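Local coordinates for protein phytase (Debaryomyces castellii, PDB 2GFI) that probably removes phosphate from phytate (inositol hexakisphosphate), starting at the 3-position, as a phytase of the histidine acid phosphatase family, at residues D136-H140 against Q371-I376; V366-P370 against V391-A395. All blocks are in the same frame, centred on the assembly; numbering follows the deposited sequence.

How the contacts relate
Contacts 1 and 2 lie side by side in the buried core, their centres about 9 Å apart. Along the chain their segments alternate: 136-140 on helix 133-148, then 366-370 running directly into 371-376, and finally 391-395. Strands 374-382 and 385-392 are antiparallel neighbours in the central mixed sheet, and probable backbone hydrogen bonds join the contacts: Val391 N lies 2.7 Å from Ile376 O, and Asn393 N 2.8 Å from Arg374 O. One continuous segment, 366-376, is thus held by a helix in contact 1 and by a hairpin turn in contact 2. It passes both predicted catalytic residues, with Thr369 beside Asp333 and Gln371 beside His70.

Contact 1 (D136-H140 against Q371-I376)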
loop_
_atom_site.group_PDB
_atom_site.type_symbol
_atom_site.label_atom_id
_atom_site.label_comp_id
_atom_site.label_asym_id
_atom_site.label_seq_id
_atom_site.Cartn_x
_atom_site.Cartn_y
_atom_site.Cartn_z
ATOM N N ASP A 136 -7.762 19.051 5.312
ATOM C CA ASP A 136 -6.365 18.912 5.647
ATOM C C ASP A 136 -6.051 19.623 6.964
ATOM O O ASP A 136 -5.389 19.043 7.818
ATOM C CB ASP A 136 -5.592 19.519 4.486
ATOM C CG ASP A 136 -4.102 19.603 4.724
ATOM O OD1 ASP A 136 -3.624 19.181 5.776
ATOM O OD2 ASP A 136 -3.315 20.095 3.894
ATOM N N ALA A 137 -6.509 20.878 7.128
ATOM C CA ALA A 137 -6.269 21.646 8.341
ATOM C C ALA A 137 -6.995 21.049 9.523
ATOM O O ALA A 137 -6.409 20.904 10.585
ATOM C CB ALA A 137 -6.664 23.151 8.140
ATOM N N MET A 138 -8.268 20.692 9.350
ATOM C CA MET A 138 -9.033 20.033 10.407
ATOM C C MET A 138 -8.370 18.717 10.875
ATOM O O MET A 138 -8.165 18.519 12.064
ATOM C CB MET A 138 -10.483 19.799 9.962
ATOM C CG MET A 138 -11.435 19.353 11.090
ATOM S SD MET A 138 -13.231 19.518 10.761
ATOM C CE MET A 138 -13.527 21.073 11.540
ATOM N N LYS A 139 -7.994 17.835 9.954
ATOM C CA LYS A 139 -7.375 16.540 10.322
ATOM C C LYS A 139 -6.059 16.770 11.033
ATOM O O LYS A 139 -5.700 16.004 11.943
ATOM C CB LYS A 139 -7.112 15.660 9.096
ATOM C CG LYS A 139 -8.318 15.167 8.392
ATOM C CD LYS A 139 -7.895 14.219 7.263
ATOM C CE LYS A 139 -9.097 13.584 6.569
ATOM N NZ LYS A 139 -8.720 13.186 5.183
ATOM N N HIS A 140 -5.328 17.803 10.574
ATOM C CA HIS A 140 -4.079 18.195 11.177
ATOM C C HIS A 140 -4.307 18.634 12.643
ATOM O O HIS A 140 -3.597 18.198 13.536
ATOM C CB HIS A 140 -3.381 19.312 10.380
ATOM C CG HIS A 140 -2.027 19.674 10.923
ATOM N ND1 HIS A 140 -1.337 20.801 10.532
ATOM C CD2 HIS A 140 -1.253 19.067 11.860
ATOM C CE1 HIS A 140 -0.186 20.864 11.184
ATOM N NE2 HIS A 140 -0.102 19.814 11.988
ATOM N N GLN A 371 1.084 22.616 0.058
ATOM C CA GLN A 371 -0.171 23.166 0.591
ATOM C C GLN A 371 -0.368 22.495 1.930
ATOM O O GLN A 371 -0.104 21.291 2.052
ATOM C CB GLN A 371 -1.325 22.859 -0.328
ATOM C CG GLN A 371 -1.223 23.508 -1.681
ATOM C CD GLN A 371 -1.616 24.996 -1.659
ATOM O OE1 GLN A 371 -1.801 25.578 -0.591
ATOM N NE2 GLN A 371 -1.749 25.595 -2.842
ATOM N N GLY A 372 -0.770 23.261 2.945
ATOM C CA GLY A 372 -0.993 22.690 4.254
ATOM C C GLY A 372 0.329 22.433 4.956
ATOM O O GLY A 372 0.385 21.633 5.896
ATOM N N ALA A 373 1.398 23.091 4.498
ATOM C CA ALA A 373 2.724 22.991 5.121
ATOM C C ALA A 373 2.684 23.178 6.639
ATOM O O ALA A 373 1.946 24.020 7.148
ATOM C CB ALA A 373 3.663 24.008 4.518
ATOM N N ARG A 374 3.517 22.419 7.344
ATOM C CA ARG A 374 3.580 22.485 8.773
ATOM C C ARG A 374 5.030 22.479 9.195
ATOM O O ARG A 374 5.783 21.553 8.901
ATOM C CB ARG A 374 2.781 21.328 9.419
ATOM C CG ARG A 374 3.093 19.932 8.864
ATOM C CD ARG A 374 1.952 18.960 8.932
ATOM N NE ARG A 374 0.925 19.372 7.996
ATOM C CZ ARG A 374 -0.247 18.777 7.813
ATOM N NH1 ARG A 374 -0.589 17.696 8.518
ATOM N NH2 ARG A 374 -1.069 19.257 6.885
ATOM N N THR A 375 5.451 23.543 9.847
ATOM C CA THR A 375 6.757 23.550 10.439
ATOM C C THR A 375 6.516 23.522 11.935
ATOM O O THR A 375 5.839 24.382 12.489
ATOM C CB THR A 375 7.537 24.803 9.980
ATOM O OG1 THR A 375 8.136 24.516 8.700
ATOM C CG2 THR A 375 8.710 25.144 10.943
ATOM N N ILE A 376 7.024 22.490 12.581
ATOM C CA ILE A 376 6.807 22.339 14.009
ATOM C C ILE A 376 8.155 22.326 14.736
ATOM O O ILE A 376 9.106 21.666 14.292
ATOM C CB ILE A 376 6.036 21.050 14.270
ATOM C CG1 ILE A 376 4.542 21.247 13.948
ATOM C CG2 ILE A 376 6.283 20.540 15.693
ATOM C CD1 ILE A 376 3.815 19.924 13.757
HETATM O O HOH W 1 -3.410 17.144 7.685
HETATM O O HOH W 2 -0.705 22.721 8.502
#
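Gln371 opens the segment as a loop residue whose side chain leads away from the helix; it comes within about 3 Å of the side chain of His70, the predicted nucleophile, at the nearest atoms. Gly372 follows with positive phi, its CA 3.5 Å from Asp136 OD2. A CB here would clash with that carboxylate, so glycine suits both the backbone and the tight space. Its carbonyl is put to use as well: Arg374 NE and NH2 donate to Gly372 O at 3.1 and 3.0 Å, and water 2 connects this oxygen with His140 ND1. Ala373 turns its methyl away as the chain enters the strand. Arg374 then reaches back to the helix and dominates the contact. Its NH2 forms a salt bridge with Asp136 OD1 (2.8 Å), while its guanidinium lies flat on the His140 ring, centres 3.8 Å apart and planes at 4°; Arg374 CD adds a CH-pi contact to the same ring. Water 1 links Arg374 NH1 to Asp136 O. Asp136 and His140, one helical turn apart, thus offer charge and a flat face to one arginine. Further on, Ile376 CD1 touches the edge of the imidazole, 4.3 Å from His140 NE2. Arg374 and the waters so bridge segment axes 12.8 Å apart; a helix flanking the sheet, near the predicted nucleophile, is consistent with the alpha/beta core of histidine acid phosphatases.

Contact 2 (V366-P370 against V391-A395); sequences VGITP and VINDA
The backbone of 391-395 ends strand 385-392 in a type I' turn from Ile392 to Ala395, the two-residue connection of a tight beta hairpin, closed by Ile392 N to Ala395 O (2.8 Å) and Ala395 N to Ile392 O (3.0 Å). Asn393 (44/52) and Asp394 (73/19) take left-handed conformations, which Asn and Asp tolerate comparatively well. Facing the turn is 366-370, weakly helical at its start, with Ile368 CA 6.6 Å from Ile392 CA; its Thr369 neighbours the predicted proton donor Asp333. Van der Waals packing comes from Ile392 (m, m), whose CG2 lies 4.2 Å from Ile368 CA and 3.5 Å from Gly367 O; Ile368 points its own CA-to-CB bond away. Pro370, its CA-to-CB bond toward the turn, packs against the Asn393 side chain. The polar meeting centres on Asn393, chi1 m: its modelled OD1 lies 2.9 Å from both Gly367 O and Ile368 O. An amide oxygen so close to two carbonyl oxygens would be repulsive, so the amide is probably turned over; its nitrogen could then donate to these carbonyls.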
loop_
_atom_site.group_PDB
_atom_site.type_symbol
_atom_site.label_atom_id
_atom_site.label_comp_id
_atom_site.label_asym_id
_atom_site.label_seq_id
_atom_site.Cartn_x
_atom_site.Cartn_y
_atom_site.Cartn_z
ATOM N N VAL A 366 8.863 22.233 -2.143
ATOM C CA VAL A 366 7.729 21.398 -1.685
ATOM C C VAL A 366 8.036 20.581 -0.406
ATOM O O VAL A 366 7.117 20.170 0.299
ATOM C CB VAL A 366 7.244 20.486 -2.832
ATOM C CG1 VAL A 366 8.281 19.418 -3.145
ATOM C CG2 VAL A 366 5.891 19.879 -2.514
ATOM N N GLY A 367 9.323 20.348 -0.117
ATOM C CA GLY A 367 9.734 19.684 1.118
ATOM C C GLY A 367 9.461 20.619 2.300
ATOM O O GLY A 367 9.335 20.172 3.452
ATOM N N ILE A 368 9.349 21.916 2.008
ATOM C CA ILE A 368 9.189 22.927 3.052
ATOM C C ILE A 368 7.756 23.406 3.087
ATOM O O ILE A 368 7.127 23.362 4.154
ATOM C CB ILE A 368 10.152 24.142 2.888
ATOM C CG1 ILE A 368 11.634 23.729 2.760
ATOM C CG2 ILE A 368 9.994 25.107 4.084
ATOM C CD1 ILE A 368 12.632 25.003 2.647
ATOM N N THR A 369 7.231 23.853 1.936
ATOM C CA THR A 369 5.890 24.413 1.897
ATOM C C THR A 369 4.965 23.799 0.853
ATOM O O THR A 369 4.631 24.459 -0.141
ATOM C CB THR A 369 5.895 25.963 1.742
ATOM O OG1 THR A 369 6.450 26.320 0.468
ATOM C CG2 THR A 369 6.812 26.656 2.777
ATOM N N PRO A 370 4.513 22.561 1.075
ATOM C CA PRO A 370 3.438 22.025 0.274
ATOM C C PRO A 370 2.211 22.769 0.750
ATOM O O PRO A 370 2.297 23.482 1.759
ATOM C CB PRO A 370 3.368 20.567 0.731
ATOM C CG PRO A 370 3.817 20.641 2.175
ATOM C CD PRO A 370 4.958 21.583 2.093
ATOM N N VAL A 391 10.140 19.449 13.151
ATOM C CA VAL A 391 9.413 18.466 12.376
ATOM C C VAL A 391 8.758 19.266 11.242
ATOM O O VAL A 391 7.814 20.047 11.465
ATOM C CB VAL A 391 8.361 17.708 13.249
ATOM C CG1 VAL A 391 7.913 16.433 12.579
ATOM C CG2 VAL A 391 8.927 17.364 14.648
ATOM N N ILE A 392 9.290 19.099 10.023
ATOM C CA ILE A 392 8.819 19.816 8.860
ATOM C C ILE A 392 8.017 18.818 8.048
ATOM O O ILE A 392 8.522 17.765 7.631
ATOM C CB ILE A 392 9.989 20.282 8.045
ATOM C CG1 ILE A 392 11.051 20.956 8.929
ATOM C CG2 ILE A 392 9.496 21.137 6.831
ATOM C CD1 ILE A 392 10.483 22.053 9.858
ATOM N N ASN A 393 6.746 19.124 7.857
ATOM C CA ASN A 393 5.851 18.249 7.100
ATOM C C ASN A 393 6.023 16.794 7.481
ATOM O O ASN A 393 6.215 15.921 6.630
ATOM C CB ASN A 393 6.052 18.502 5.640
ATOM C CG ASN A 393 5.874 19.922 5.339
ATOM O OD1 ASN A 393 6.720 20.562 4.724
ATOM N ND2 ASN A 393 4.788 20.466 5.831
ATOM N N ASP A 394 5.951 16.582 8.793
ATOM C CA ASP A 394 5.909 15.277 9.401
ATOM C C ASP A 394 7.204 14.502 9.398
ATOM O O ASP A 394 7.180 13.298 9.601
ATOM C CB ASP A 394 4.789 14.433 8.833
ATOM C CG ASP A 394 3.458 14.978 9.151
ATOM O OD1 ASP A 394 3.211 15.237 10.354
ATOM O OD2 ASP A 394 2.574 15.155 8.275
ATOM N N ALA A 395 8.321 15.192 9.207
ATOM C CA ALA A 395 9.627 14.564 9.251
ATOM C C ALA A 395 10.507 15.328 10.219
ATOM O O ALA A 395 10.517 16.545 10.181
ATOM C CB ALA A 395 10.265 14.582 7.866
#